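Local coordinates for protein cellulose 1,4-beta-cellobiosidase (PDB 4JJJ) that probably hydrolyses beta-1,4 links of cellulose to release cellobiose, this chain being the glycoside hydrolase family 48 catalytic part of a longer cellulase, at residues 361-370 and 478-489. The protein carries 1 engineered substitution. Residues are numbered along the deposited sequence; the frame is centred on the assembly and turned at random.
Sequences EFLQWLQSAE and WTGTYTGNPNLH. With ZN (zinc ion), chain T; ZN (zinc ion), chain B.
At the C-terminal end of helix 348-365 in this family 48 (alpha/alpha)6 fold, the linker between strands 465-473 and 488-496 hydrogen-bonds to carbonyls at and just past the helix end, and one turn earlier a zinc-bound carboxylate of the helix meets an indole of the linker. Glu-361 divides its carboxylate: OE2 binds one zinc ion at 2.0 Å together with Asp-357, while OE1 takes the indole N-H of Trp-478 NE1 at 3.0 Å, on the anti side but tilted well out of the carboxylate plane, and also hydrogen-bonds with Tyr-396 OH. Backbone Gly-480 O binds a second zinc ion. The Trp-478 edge is turned toward the Trp-365 face, planes 66° apart, and its CB sits over that face, 3.6 Å from Trp-365 CD1; Trp-365 NE1 bonds to Asp-476 O. Tyr-482 lies between Gln-364 NE2, over the ring centre and 3.3 Å above its plane, and Gly-484 N on the other face. The bend of Gln-364 at chi2 (58°) brings its amide over the ring at 30° to it, and a bond from NE2 to Gln-367 OE1 steadies it there. Beyond the helix, Gln-367 O accepts from Tyr-482 OH at 2.8 Å and Asn-485 ND2 at 2.9 Å, from opposite faces of its carbonyl plane. The same ND2 reaches Trp-365 O at 2.7 Å, so one amide nitrogen bridges the last helical carbonyl and one in the loop that follows. A leucine in place of Tyr-482 would probably leave Gln-367 O with Asn-485 ND2 as the remaining one of these two donors, the Gln-364 amide without its flat ring, and Lys-443 without its hydroxyl partner. Farther along, Ala-369 N donates to Leu-488 O at 2.9 Å, and the Leu-488 side chain packs against Ser-368. Helix 435-450 flanks Gln-364 and Gln-367, while strand 465-473, paired antiparallel with 488-496, touches Ser-368 and His-489.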
loop_
_atom_site.group_PDB
_atom_site.type_symbol
_atom_site.label_atom_id
_atom_site.label_comp_id
_atom_site.label_asym_id
_atom_site.label_seq_id
_atom_site.Cartn_x
_atom_site.Cartn_y
_atom_site.Cartn_z
ATOM N N GLU A 361 18.974 -3.874 -6.908
ATOM C CA GLU A 361 19.172 -4.854 -8.019
ATOM C C GLU A 361 17.841 -5.223 -8.690
ATOM O O GLU A 361 17.772 -5.190 -9.896
ATOM C CB GLU A 361 19.774 -6.114 -7.470
ATOM C CG GLU A 361 21.201 -5.952 -7.070
ATOM C CD GLU A 361 21.894 -7.288 -6.794
ATOM O OE1 GLU A 361 21.457 -8.339 -7.247
ATOM O OE2 GLU A 361 22.911 -7.338 -6.019
ATOM N N PHE A 362 16.810 -5.432 -7.866
ATOM C CA PHE A 362 15.452 -5.740 -8.356
ATOM C C PHE A 362 14.883 -4.664 -9.254
ATOM O O PHE A 362 14.441 -4.933 -10.356
ATOM C CB PHE A 362 14.546 -5.900 -7.123
ATOM C CG PHE A 362 13.129 -6.235 -7.349
ATOM C CD1 PHE A 362 12.733 -7.452 -7.830
ATOM C CD2 PHE A 362 12.126 -5.392 -6.844
ATOM C CE1 PHE A 362 11.396 -7.803 -7.905
ATOM C CE2 PHE A 362 10.794 -5.773 -6.933
ATOM C CZ PHE A 362 10.412 -6.954 -7.446
ATOM N N LEU A 363 14.998 -3.381 -8.837
ATOM C CA LEU A 363 14.497 -2.314 -9.603
ATOM C C LEU A 363 15.208 -2.147 -10.971
ATOM O O LEU A 363 14.649 -1.837 -11.985
ATOM C CB LEU A 363 14.573 -1.058 -8.773
ATOM C CG LEU A 363 13.702 -0.945 -7.548
ATOM C CD1 LEU A 363 13.935 0.379 -6.831
ATOM C CD2 LEU A 363 12.191 -1.129 -7.876
ATOM N N GLN A 364 16.517 -2.414 -10.958
ATOM C CA GLN A 364 17.322 -2.328 -12.173
ATOM C C GLN A 364 16.977 -3.510 -13.115
ATOM O O GLN A 364 16.831 -3.275 -14.331
ATOM C CB GLN A 364 18.802 -2.294 -11.844
ATOM C CG GLN A 364 19.684 -2.094 -13.033
ATOM C CD GLN A 364 19.448 -0.820 -13.855
ATOM O OE1 GLN A 364 20.111 0.175 -13.680
ATOM N NE2 GLN A 364 18.447 -0.781 -14.729
ATOM N N TRP A 365 16.812 -4.688 -12.557
ATOM C CA TRP A 365 16.421 -5.879 -13.303
ATOM C C TRP A 365 15.098 -5.627 -14.000
ATOM O O TRP A 365 14.874 -6.072 -15.148
ATOM C CB TRP A 365 16.311 -7.053 -12.376
ATOM C CG TRP A 365 15.679 -8.285 -12.982
ATOM C CD1 TRP A 365 16.128 -9.003 -14.038
ATOM C CD2 TRP A 365 14.471 -8.924 -12.537
ATOM N NE1 TRP A 365 15.269 -10.039 -14.303
ATOM C CE2 TRP A 365 14.266 -10.060 -13.368
ATOM C CE3 TRP A 365 13.584 -8.678 -11.495
ATOM C CZ2 TRP A 365 13.178 -10.880 -13.236
ATOM C CZ3 TRP A 365 12.456 -9.492 -11.385
ATOM C CH2 TRP A 365 12.270 -10.599 -12.195
ATOM N N LEU A 366 14.195 -4.841 -13.373
ATOM C CA LEU A 366 12.853 -4.624 -13.941
ATOM C C LEU A 366 12.815 -3.481 -14.926
ATOM O O LEU A 366 11.706 -3.122 -15.421
ATOM C CB LEU A 366 11.849 -4.314 -12.809
ATOM C CG LEU A 366 11.570 -5.536 -11.922
ATOM C CD1 LEU A 366 10.906 -5.193 -10.602
ATOM C CD2 LEU A 366 10.700 -6.544 -12.652
ATOM N N GLN A 367 13.920 -2.774 -15.164
ATOM C CA GLN A 367 13.859 -1.626 -16.007
ATOM C C GLN A 367 13.754 -2.000 -17.506
ATOM O O GLN A 367 14.646 -2.618 -18.094
ATOM C CB GLN A 367 15.052 -0.653 -15.775
ATOM C CG GLN A 367 14.923 0.634 -16.542
ATOM C CD GLN A 367 15.769 1.737 -15.964
ATOM O OE1 GLN A 367 16.948 1.526 -15.646
ATOM N NE2 GLN A 367 15.175 2.866 -15.777
ATOM N N SER A 368 12.650 -1.627 -18.080
ATOM C CA SER A 368 12.287 -1.932 -19.490
ATOM C C SER A 368 13.231 -1.238 -20.449
ATOM O O SER A 368 13.942 -0.236 -20.141
ATOM C CB SER A 368 10.843 -1.522 -19.767
ATOM O OG SER A 368 10.720 -0.081 -19.657
ATOM N N ALA A 369 13.127 -1.677 -21.712
ATOM C CA ALA A 369 13.825 -1.025 -22.845
ATOM C C ALA A 369 13.532 0.470 -22.840
ATOM O O ALA A 369 14.404 1.325 -23.095
ATOM C CB ALA A 369 13.392 -1.623 -24.134
ATOM N N GLU A 370 12.272 0.872 -22.658
ATOM C CA GLU A 370 11.843 2.256 -22.754
ATOM C C GLU A 370 12.230 3.043 -21.516
ATOM O O GLU A 370 12.440 4.254 -21.609
ATOM C CB GLU A 370 10.334 2.316 -23.001
ATOM C CG GLU A 370 9.945 2.095 -24.431
ATOM C CD GLU A 370 9.821 0.631 -24.773
ATOM O OE1 GLU A 370 9.646 -0.203 -23.849
ATOM O OE2 GLU A 370 10.009 0.286 -26.012
ATOM N N TRP A 478 18.098 -12.331 -14.377
ATOM C CA TRP A 478 19.138 -11.589 -13.694
ATOM C C TRP A 478 20.336 -12.461 -13.354
ATOM O O TRP A 478 20.234 -13.445 -12.622
ATOM C CB TRP A 478 18.569 -10.985 -12.390
ATOM C CG TRP A 478 19.483 -10.034 -11.650
ATOM C CD1 TRP A 478 20.016 -10.283 -10.427
ATOM C CD2 TRP A 478 19.900 -8.719 -12.029
ATOM N NE1 TRP A 478 20.697 -9.208 -9.989
ATOM C CE2 TRP A 478 20.731 -8.260 -10.996
ATOM C CE3 TRP A 478 19.778 -7.935 -13.189
ATOM C CZ2 TRP A 478 21.237 -6.961 -10.984
ATOM C CZ3 TRP A 478 20.344 -6.712 -13.229
ATOM C CH2 TRP A 478 21.114 -6.216 -12.111
ATOM N N THR A 479 21.469 -12.022 -13.859
ATOM C CA THR A 479 22.773 -12.626 -13.506
ATOM C C THR A 479 23.710 -11.584 -12.886
ATOM O O THR A 479 24.930 -11.803 -12.828
ATOM C CB THR A 479 23.448 -13.326 -14.727
ATOM O OG1 THR A 479 23.789 -12.266 -15.608
ATOM C CG2 THR A 479 22.516 -14.291 -15.430
ATOM N N GLY A 480 23.164 -10.508 -12.287
ATOM C CA GLY A 480 23.978 -9.502 -11.670
ATOM C C GLY A 480 24.510 -8.448 -12.608
ATOM O O GLY A 480 25.464 -7.757 -12.280
ATOM N N THR A 481 23.905 -8.254 -13.734
ATOM C CA THR A 481 24.231 -7.228 -14.705
ATOM C C THR A 481 23.025 -6.809 -15.554
ATOM O O THR A 481 22.159 -7.639 -15.924
ATOM C CB THR A 481 25.537 -7.563 -15.448
ATOM O OG1 THR A 481 26.135 -6.332 -15.895
ATOM C CG2 THR A 481 25.282 -8.573 -16.555
ATOM N N TYR A 482 22.947 -5.550 -15.916
ATOM C CA TYR A 482 21.804 -5.009 -16.622
ATOM C C TYR A 482 22.097 -5.157 -18.079
ATOM O O TYR A 482 23.107 -4.614 -18.612
ATOM C CB TYR A 482 21.532 -3.568 -16.285
ATOM C CG TYR A 482 20.351 -2.957 -16.895
ATOM C CD1 TYR A 482 19.119 -3.584 -16.795
ATOM C CD2 TYR A 482 20.434 -1.807 -17.649
ATOM C CE1 TYR A 482 18.004 -3.044 -17.378
ATOM C CE2 TYR A 482 19.339 -1.280 -18.242
ATOM C CZ TYR A 482 18.116 -1.894 -18.080
ATOM O OH TYR A 482 17.017 -1.318 -18.672
ATOM N N THR A 483 21.188 -5.878 -18.773
ATOM C CA THR A 483 21.327 -6.017 -20.237
ATOM C C THR A 483 20.709 -4.969 -21.096
ATOM O O THR A 483 20.832 -4.931 -22.382
ATOM C CB THR A 483 20.656 -7.345 -20.658
ATOM O OG1 THR A 483 19.220 -7.206 -20.456
ATOM C CG2 THR A 483 21.189 -8.488 -19.890
ATOM N N GLY A 484 19.926 -4.070 -20.507
ATOM C CA GLY A 484 19.135 -3.132 -21.199
ATOM C C GLY A 484 17.715 -3.663 -21.483
ATOM O O GLY A 484 16.865 -2.901 -21.942
ATOM N N ASN A 485 17.510 -4.949 -21.217
ATOM C CA ASN A 485 16.200 -5.575 -21.362
ATOM C C ASN A 485 15.502 -5.165 -22.651
ATOM O O ASN A 485 14.357 -4.668 -22.702
ATOM C CB ASN A 485 15.267 -5.343 -20.175
ATOM C CG ASN A 485 15.750 -6.026 -18.933
ATOM O OD1 ASN A 485 16.367 -7.094 -18.946
ATOM N ND2 ASN A 485 15.459 -5.391 -17.728
ATOM N N PRO A 486 16.186 -5.413 -23.794
ATOM C CA PRO A 486 15.571 -5.038 -25.068
ATOM C C PRO A 486 14.239 -5.733 -25.379
ATOM O O PRO A 486 13.446 -5.131 -26.149
ATOM C CB PRO A 486 16.633 -5.509 -26.073
ATOM C CG PRO A 486 17.405 -6.499 -25.409
ATOM C CD PRO A 486 17.394 -6.202 -23.942
ATOM N N ASN A 487 13.947 -6.842 -24.700
ATOM C CA ASN A 487 12.693 -7.538 -24.900
ATOM C C ASN A 487 11.580 -7.369 -23.812
ATOM O O ASN A 487 10.654 -8.185 -23.721
ATOM C CB ASN A 487 12.931 -8.973 -25.230
ATOM C CG ASN A 487 13.759 -9.104 -26.542
ATOM O OD1 ASN A 487 13.401 -8.562 -27.568
ATOM N ND2 ASN A 487 14.868 -9.737 -26.464
ATOM N N LEU A 488 11.788 -6.366 -22.969
ATOM C CA LEU A 488 10.795 -5.930 -22.001
ATOM C C LEU A 488 10.336 -4.518 -22.344
ATOM O O LEU A 488 11.159 -3.615 -22.538
ATOM C CB LEU A 488 11.468 -5.869 -20.653
ATOM C CG LEU A 488 10.524 -5.340 -19.526
ATOM C CD1 LEU A 488 9.267 -6.150 -19.344
ATOM C CD2 LEU A 488 11.432 -5.298 -18.272
ATOM N N HIS A 489 9.037 -4.373 -22.563
ATOM C CA HIS A 489 8.486 -3.171 -23.102
ATOM C C HIS A 489 7.324 -2.578 -22.334
ATOM O O HIS A 489 6.560 -3.268 -21.780
ATOM C CB HIS A 489 7.915 -3.444 -24.547
ATOM C CG HIS A 489 8.875 -4.074 -25.457
ATOM N ND1 HIS A 489 9.729 -3.320 -26.215
ATOM C CD2 HIS A 489 9.109 -5.365 -25.765
ATOM C CE1 HIS A 489 10.472 -4.123 -26.947
ATOM N NE2 HIS A 489 10.082 -5.373 -26.720
HETATM ZN ZN ZN T . 24.041 -5.978 -5.125
HETATM ZN ZN ZN B . 27.355 -8.424 -11.543
HETATM O O HOH W 1 27.491 -10.500 -12.832
HETATM O O HOH W 2 25.705 -7.031 -4.539
HETATM O O HOH W 3 26.976 -6.167 -10.736
HETATM O O HOH W 4 27.300 -9.062 -9.749
HETATM O O HOH W 5 28.066 -8.051 -13.302
#